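Local coordinates for protein probable zinc protease PqqL (Escherichia coli, PDB 6OFT) that probably acts as a periplasmic zinc metalloprotease of the M16 family, the part modelled here being the first half of the longer protein, at residues Arg290-Glu293 with Arg294-Ser297; His348-Ser351 with Ala352-Asp356; Asn437-Val440 with Ala441-Lys444. One frame throughout, in Å; residues are numbered along the deposited sequence.

How the interactions relate
Along the chain the three contacts come in series; each is local, between residues a few positions apart, and none nests in or crosses another. Interaction 1 lies in the last two turns or so of helix 271-296, just ahead of strand 303-314. Interaction 2 starts helix 352-371, after the short turn that follows helix 331-348. These two touch: Arg290 of interaction 1 reaches Glu354, Gly349 and Phe350 of interaction 2, so the end of one helix is tied to the start of another. Interaction 3 opens the short helix 439-444 after strand 430-436; its centre lies about 27 Å from that of interaction 1 and 37 Å from that of interaction 2.

Interaction 1: residues Arg290-Glu293 with Arg294-Ser297; sequences RLQE and RIQS
Arg290 and Arg294, one helical turn apart, run side by side and point the same way. Arg294 NH2 lies 3.5 Å from Arg290 CD, so a charged end meets the aliphatic part of its neighbour while the guanidinium planes stand 87° apart. On another side of the helix, Leu291 CG packs 3.9 Å from Ile295 CD1, and the two side chains cross obliquely. Beneath them runs regular helical bonding, each N-H to the carbonyl four residues back: Arg294 N to Arg290 O, Ile295 N to Leu291 O and Gln296 N to Gln292 O are each 3.0 Å, and Ser297 N closes the series on Glu293 O. Arg290 CG stands anti to the backbone N (chi1 -153°) and its chain bends at chi3, carrying the guanidinium to the start of helix 352-371, where Glu354 pairs with it. Arg294 makes a weak, long ion pair with Glu299, whose other oxygen bonds Ser297 OG. Leu291 and Ile295 both rest on Ile303 of strand 303-314, in the family's inactive-type domain. With NE of Arg290 4.7 Å from NH2 of Arg294, the two like charges probably repel mildly, an effect that the separate acidic partners, Glu354 and Glu299, are likely to offset.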
loop_
_atom_site.group_PDB
_atom_site.type_symbol
_atom_site.label_atom_id
_atom_site.label_comp_id
_atom_site.label_asym_id
_atom_site.label_seq_id
_atom_site.Cartn_x
_atom_site.Cartn_y
_atom_site.Cartn_z
ATOM N N ARG A 290 -0.327 -2.409 -24.901
ATOM C CA ARG A 290 -1.122 -2.089 -26.089
ATOM C C ARG A 290 -1.393 -0.604 -26.242
ATOM O O ARG A 290 -1.144 -0.074 -27.316
ATOM C CB ARG A 290 -2.421 -2.899 -26.170
ATOM C CG ARG A 290 -2.855 -3.058 -27.621
ATOM C CD ARG A 290 -4.094 -3.883 -27.769
ATOM N NE ARG A 290 -3.798 -5.311 -27.761
ATOM C CZ ARG A 290 -4.733 -6.248 -27.815
ATOM N NH1 ARG A 290 -6.012 -5.913 -27.902
ATOM N NH2 ARG A 290 -4.397 -7.528 -27.787
ATOM N N LEU A 291 -1.838 0.082 -25.168
ATOM C CA LEU A 291 -2.095 1.524 -25.211
ATOM C C LEU A 291 -0.841 2.331 -25.578
ATOM O O LEU A 291 -0.928 3.230 -26.421
ATOM C CB LEU A 291 -2.705 2.026 -23.886
ATOM C CG LEU A 291 -3.207 3.480 -23.875
ATOM C CD1 LEU A 291 -4.376 3.688 -24.842
ATOM C CD2 LEU A 291 -3.615 3.899 -22.483
ATOM N N GLN A 292 0.314 2.000 -24.962
ATOM C CA GLN A 292 1.589 2.670 -25.226
ATOM C C GLN A 292 2.092 2.433 -26.646
ATOM O O GLN A 292 2.699 3.336 -27.221
ATOM C CB GLN A 292 2.662 2.281 -24.200
ATOM C CG GLN A 292 2.518 2.987 -22.850
ATOM C CD GLN A 292 2.530 4.500 -22.956
ATOM O OE1 GLN A 292 1.524 5.171 -22.691
ATOM N NE2 GLN A 292 3.665 5.070 -23.356
ATOM N N GLU A 293 1.824 1.236 -27.212
ATOM C CA GLU A 293 2.206 0.859 -28.578
ATOM C C GLU A 293 1.381 1.670 -29.577
ATOM O O GLU A 293 1.926 2.136 -30.581
ATOM C CB GLU A 293 1.981 -0.646 -28.816
ATOM C CG GLU A 293 2.969 -1.584 -28.137
ATOM C CD GLU A 293 2.568 -3.053 -28.067
ATOM O OE1 GLU A 293 1.352 -3.357 -28.069
ATOM O OE2 GLU A 293 3.482 -3.906 -28.000
ATOM N N ARG A 294 0.066 1.846 -29.292
ATOM C CA ARG A 294 -0.858 2.624 -30.119
ATOM C C ARG A 294 -0.522 4.120 -30.081
ATOM O O ARG A 294 -0.595 4.783 -31.117
ATOM C CB ARG A 294 -2.318 2.371 -29.710
ATOM C CG ARG A 294 -2.826 0.981 -30.090
ATOM C CD ARG A 294 -4.334 0.872 -29.990
ATOM N NE ARG A 294 -4.855 -0.103 -30.948
ATOM C CZ ARG A 294 -5.592 -1.164 -30.629
ATOM N NH1 ARG A 294 -6.010 -1.996 -31.573
ATOM N NH2 ARG A 294 -5.927 -1.393 -29.362
ATOM N N ILE A 295 -0.113 4.646 -28.911
ATOM C CA ILE A 295 0.259 6.059 -28.764
ATOM C C ILE A 295 1.582 6.348 -29.480
ATOM O O ILE A 295 1.647 7.279 -30.284
ATOM C CB ILE A 295 0.259 6.525 -27.272
ATOM C CG1 ILE A 295 -1.186 6.620 -26.719
ATOM C CG2 ILE A 295 1.000 7.872 -27.088
ATOM C CD1 ILE A 295 -1.299 6.563 -25.189
ATOM N N GLN A 296 2.627 5.552 -29.196
ATOM C CA GLN A 296 3.950 5.751 -29.792
ATOM C C GLN A 296 3.973 5.495 -31.300
ATOM O O GLN A 296 4.719 6.182 -32.006
ATOM C CB GLN A 296 5.033 4.959 -29.056
ATOM C CG GLN A 296 5.309 5.549 -27.676
ATOM C CD GLN A 296 6.583 5.031 -27.073
ATOM O OE1 GLN A 296 7.666 5.586 -27.289
ATOM N NE2 GLN A 296 6.478 3.959 -26.298
ATOM N N SER A 297 3.115 4.578 -31.811
ATOM C CA SER A 297 3.034 4.339 -33.256
ATOM C C SER A 297 2.279 5.467 -33.999
ATOM O O SER A 297 2.278 5.483 -35.227
ATOM C CB SER A 297 2.436 2.972 -33.573
ATOM O OG SER A 297 1.028 2.951 -33.401
#

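Interaction 2: residues His348-Ser351 with Ala352-Asp356; sequences HGFS and AEELD
Glu354 OE2 is gripped from several directions: the backbone N of Ser351 donates to it over 3.0 Å, Ser351 OG adds a weak bond, and Arg290 from helix 271-296 supplies a salt bridge. The return bond, from Glu354 N to Ser351 OG at 3.2 Å, makes this a capping box, with Ser351 as N-cap of helix 352-371. Each residue's side chain thus accepts the other's backbone N-H. The bond into the carboxylate is nearly straight, 170° at the hydrogen, and uses the anti lone pair of OE2. Ser351 OG sits between its own backbone N and carbonyl carbon (chi1 68°), which turns it in over the first helical turn toward Glu354 N. Glu354 in turn has an extended chain beyond CG that reaches back past the serine, with CG 3.4 Å from Ser351 OG. Ser351 O begins the regular helical bonding by accepting from Leu355 N. The buried carboxylate is likely to stay ionised, given the arginine and the N-H groups of the helix start close by. Gly349, with positive phi, ends the preceding helix 331-348 and gives its carbonyl to the same arginine, so the turn between the two helices is held to helix 271-296. Phe350 packs against Leu283 and Leu286 of that helix and crosses Glu354 at about a right angle, its ring plane 54° from the carboxylate. At the ring's edge, and in its plane, Glu354 OE2 lies 3.8 Å from Phe350 CD1.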
loop_
_atom_site.group_PDB
_atom_site.type_symbol
_atom_site.label_atom_id
_atom_site.label_comp_id
_atom_site.label_asym_id
_atom_site.label_seq_id
_atom_site.Cartn_x
_atom_site.Cartn_y
_atom_site.Cartn_z
ATOM N N HIS A 348 -10.938 -10.194 -29.101
ATOM C CA HIS A 348 -9.783 -10.981 -29.563
ATOM C C HIS A 348 -8.710 -11.309 -28.513
ATOM O O HIS A 348 -7.782 -12.053 -28.831
ATOM C CB HIS A 348 -9.124 -10.286 -30.768
ATOM C CG HIS A 348 -10.090 -9.981 -31.867
ATOM N ND1 HIS A 348 -10.490 -10.952 -32.760
ATOM C CD2 HIS A 348 -10.759 -8.836 -32.134
ATOM C CE1 HIS A 348 -11.369 -10.366 -33.554
ATOM N NE2 HIS A 348 -11.571 -9.096 -33.205
ATOM N N GLY A 349 -8.838 -10.771 -27.301
ATOM C CA GLY A 349 -7.884 -11.000 -26.223
ATOM C C GLY A 349 -6.480 -10.547 -26.563
ATOM O O GLY A 349 -6.292 -9.538 -27.250
ATOM N N PHE A 350 -5.486 -11.309 -26.110
ATOM C CA PHE A 350 -4.086 -10.989 -26.379
ATOM C C PHE A 350 -3.459 -12.068 -27.218
ATOM O O PHE A 350 -3.870 -13.219 -27.127
ATOM C CB PHE A 350 -3.312 -10.749 -25.066
ATOM C CG PHE A 350 -3.891 -9.620 -24.243
ATOM C CD1 PHE A 350 -3.640 -8.292 -24.577
ATOM C CD2 PHE A 350 -4.718 -9.881 -23.160
ATOM C CE1 PHE A 350 -4.201 -7.247 -23.839
ATOM C CE2 PHE A 350 -5.272 -8.835 -22.415
ATOM C CZ PHE A 350 -4.993 -7.527 -22.748
ATOM N N SER A 351 -2.490 -11.703 -28.068
ATOM C CA SER A 351 -1.823 -12.686 -28.930
ATOM C C SER A 351 -0.726 -13.397 -28.160
ATOM O O SER A 351 -0.279 -12.893 -27.130
ATOM C CB SER A 351 -1.232 -12.008 -30.162
ATOM O OG SER A 351 -0.148 -11.167 -29.811
ATOM N N ALA A 352 -0.270 -14.547 -28.684
ATOM C CA ALA A 352 0.827 -15.330 -28.120
ATOM C C ALA A 352 2.132 -14.502 -28.099
ATOM O O ALA A 352 2.884 -14.608 -27.139
ATOM C CB ALA A 352 1.020 -16.612 -28.920
ATOM N N GLU A 353 2.372 -13.651 -29.126
ATOM C CA GLU A 353 3.566 -12.790 -29.201
ATOM C C GLU A 353 3.538 -11.711 -28.135
ATOM O O GLU A 353 4.589 -11.393 -27.579
ATOM C CB GLU A 353 3.752 -12.127 -30.583
ATOM C CG GLU A 353 3.568 -13.038 -31.787
ATOM C CD GLU A 353 2.124 -13.137 -32.235
ATOM O OE1 GLU A 353 1.596 -12.129 -32.759
ATOM O OE2 GLU A 353 1.514 -14.212 -32.037
ATOM N N GLU A 354 2.347 -11.124 -27.873
ATOM C CA GLU A 354 2.152 -10.074 -26.878
ATOM C C GLU A 354 2.446 -10.600 -25.462
ATOM O O GLU A 354 3.109 -9.915 -24.678
ATOM C CB GLU A 354 0.715 -9.562 -26.932
ATOM C CG GLU A 354 0.444 -8.430 -27.906
ATOM C CD GLU A 354 -0.985 -7.941 -27.784
ATOM O OE1 GLU A 354 -1.187 -6.748 -27.464
ATOM O OE2 GLU A 354 -1.906 -8.766 -27.977
ATOM N N LEU A 355 1.943 -11.817 -25.145
ATOM C CA LEU A 355 2.162 -12.482 -23.852
ATOM C C LEU A 355 3.630 -12.916 -23.712
ATOM O O LEU A 355 4.221 -12.704 -22.651
ATOM C CB LEU A 355 1.193 -13.676 -23.653
ATOM C CG LEU A 355 1.302 -14.437 -22.301
ATOM C CD1 LEU A 355 1.130 -13.487 -21.079
ATOM C CD2 LEU A 355 0.302 -15.584 -22.239
ATOM N N ASP A 356 4.219 -13.485 -24.789
ATOM C CA ASP A 356 5.629 -13.894 -24.836
ATOM C C ASP A 356 6.569 -12.713 -24.606
ATOM O O ASP A 356 7.590 -12.885 -23.948
ATOM C CB ASP A 356 5.984 -14.599 -26.162
ATOM C CG ASP A 356 5.551 -16.050 -26.284
ATOM O OD1 ASP A 356 5.278 -16.685 -25.235
ATOM O OD2 ASP A 356 5.489 -16.554 -27.426
#

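Interaction 3: residues Asn437-Val440 with Ala441-Lys444; sequences NNEV and AAKK
Asn438 turns its amide back over the first turn of helix 439-444, bringing OD1 to 2.9 Å from Ala441 N. CG lies between the backbone N and the carbonyl carbon (chi1 62°), the torsion that swings the amide over the helix start as its N-cap. The Ala441 donor stands above the carbonyl plane, 42° out of it, and Val440 N adds a weak bond to the same OD1, while ND2 donates to Asp329. A valine here would probably leave the N-H groups of Ala441 and Val440 without their capping acceptor and Asp329 without the amide N-H it accepts. Glu439 bends at chi2 so that its carboxylate comes alongside the methyl of Ala442, OE1 3.7 Å from CB, while OE2 forms a salt bridge with Lys250. Val440 and Lys444, one turn apart, lie side by side and point the same way, with Val440 CG1 4.2 Å from Lys444 CE. The extended lysine leads its CB and CG past Val440 O, which takes the backbone bond from Lys444 N at 3.0 Å. This short helix follows strand 430-436 after Asn437 and the N-cap: Ala441 and Ala442 pack on Val436 at the strand's end, and Asn437 bonds to Asn252 and Asn255 between strands 242-248 and 256-264.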
loop_
_atom_site.group_PDB
_atom_site.type_symbol
_atom_site.label_atom_id
_atom_site.label_comp_id
_atom_site.label_asym_id
_atom_site.label_seq_id
_atom_site.Cartn_x
_atom_site.Cartn_y
_atom_site.Cartn_z
ATOM N N ASN A 437 -11.358 19.594 -14.711
ATOM C CA ASN A 437 -10.718 20.691 -13.965
ATOM C C ASN A 437 -11.128 22.099 -14.427
ATOM O O ASN A 437 -10.604 23.090 -13.923
ATOM C CB ASN A 437 -9.186 20.531 -13.951
ATOM C CG ASN A 437 -8.505 20.491 -15.296
ATOM O OD1 ASN A 437 -9.079 20.805 -16.348
ATOM N ND2 ASN A 437 -7.246 20.099 -15.278
ATOM N N ASN A 438 -12.070 22.185 -15.365
ATOM C CA ASN A 438 -12.613 23.446 -15.881
ATOM C C ASN A 438 -14.029 23.181 -16.369
ATOM O O ASN A 438 -14.420 22.012 -16.493
ATOM C CB ASN A 438 -11.715 24.066 -16.969
ATOM C CG ASN A 438 -11.547 23.220 -18.205
ATOM O OD1 ASN A 438 -12.427 23.163 -19.073
ATOM N ND2 ASN A 438 -10.409 22.557 -18.321
ATOM N N GLU A 439 -14.796 24.248 -16.645
ATOM C CA GLU A 439 -16.178 24.107 -17.082
ATOM C C GLU A 439 -16.314 23.692 -18.554
ATOM O O GLU A 439 -17.394 23.240 -18.934
ATOM C CB GLU A 439 -17.018 25.358 -16.736
ATOM C CG GLU A 439 -17.316 25.477 -15.240
ATOM C CD GLU A 439 -17.716 24.189 -14.529
ATOM O OE1 GLU A 439 -18.863 23.728 -14.735
ATOM O OE2 GLU A 439 -16.878 23.633 -13.778
ATOM N N VAL A 440 -15.230 23.771 -19.364
ATOM C CA VAL A 440 -15.276 23.299 -20.762
ATOM C C VAL A 440 -15.248 21.746 -20.721
ATOM O O VAL A 440 -16.114 21.109 -21.322
ATOM C CB VAL A 440 -14.159 23.880 -21.677
ATOM C CG1 VAL A 440 -14.332 23.424 -23.126
ATOM C CG2 VAL A 440 -14.091 25.404 -21.595
ATOM N N ALA A 441 -14.293 21.151 -19.964
ATOM C CA ALA A 441 -14.213 19.691 -19.811
ATOM C C ALA A 441 -15.443 19.154 -19.062
ATOM O O ALA A 441 -15.918 18.063 -19.393
ATOM C CB ALA A 441 -12.930 19.289 -19.092
ATOM N N ALA A 442 -15.979 19.939 -18.083
ATOM C CA ALA A 442 -17.165 19.590 -17.283
ATOM C C ALA A 442 -18.397 19.460 -18.158
ATOM O O ALA A 442 -19.193 18.541 -17.962
ATOM C CB ALA A 442 -17.405 20.624 -16.188
ATOM N N LYS A 443 -18.542 20.381 -19.136
ATOM C CA LYS A 443 -19.627 20.400 -20.121
ATOM C C LYS A 443 -19.402 19.267 -21.135
ATOM O O LYS A 443 -20.367 18.742 -21.686
ATOM C CB LYS A 443 -19.666 21.783 -20.825
ATOM C CG LYS A 443 -20.795 22.013 -21.838
ATOM C CD LYS A 443 -22.090 22.519 -21.197
ATOM C CE LYS A 443 -22.941 23.326 -22.158
ATOM N NZ LYS A 443 -23.569 22.484 -23.214
ATOM N N LYS A 444 -18.131 18.891 -21.372
ATOM C CA LYS A 444 -17.750 17.827 -22.312
ATOM C C LYS A 444 -17.830 16.411 -21.725
ATOM O O LYS A 444 -17.919 15.447 -22.491
ATOM C CB LYS A 444 -16.368 18.100 -22.929
ATOM C CG LYS A 444 -16.485 19.044 -24.129
ATOM C CD LYS A 444 -15.152 19.498 -24.679
ATOM C CE LYS A 444 -15.318 20.420 -25.862
ATOM N NZ LYS A 444 -14.007 20.774 -26.463
#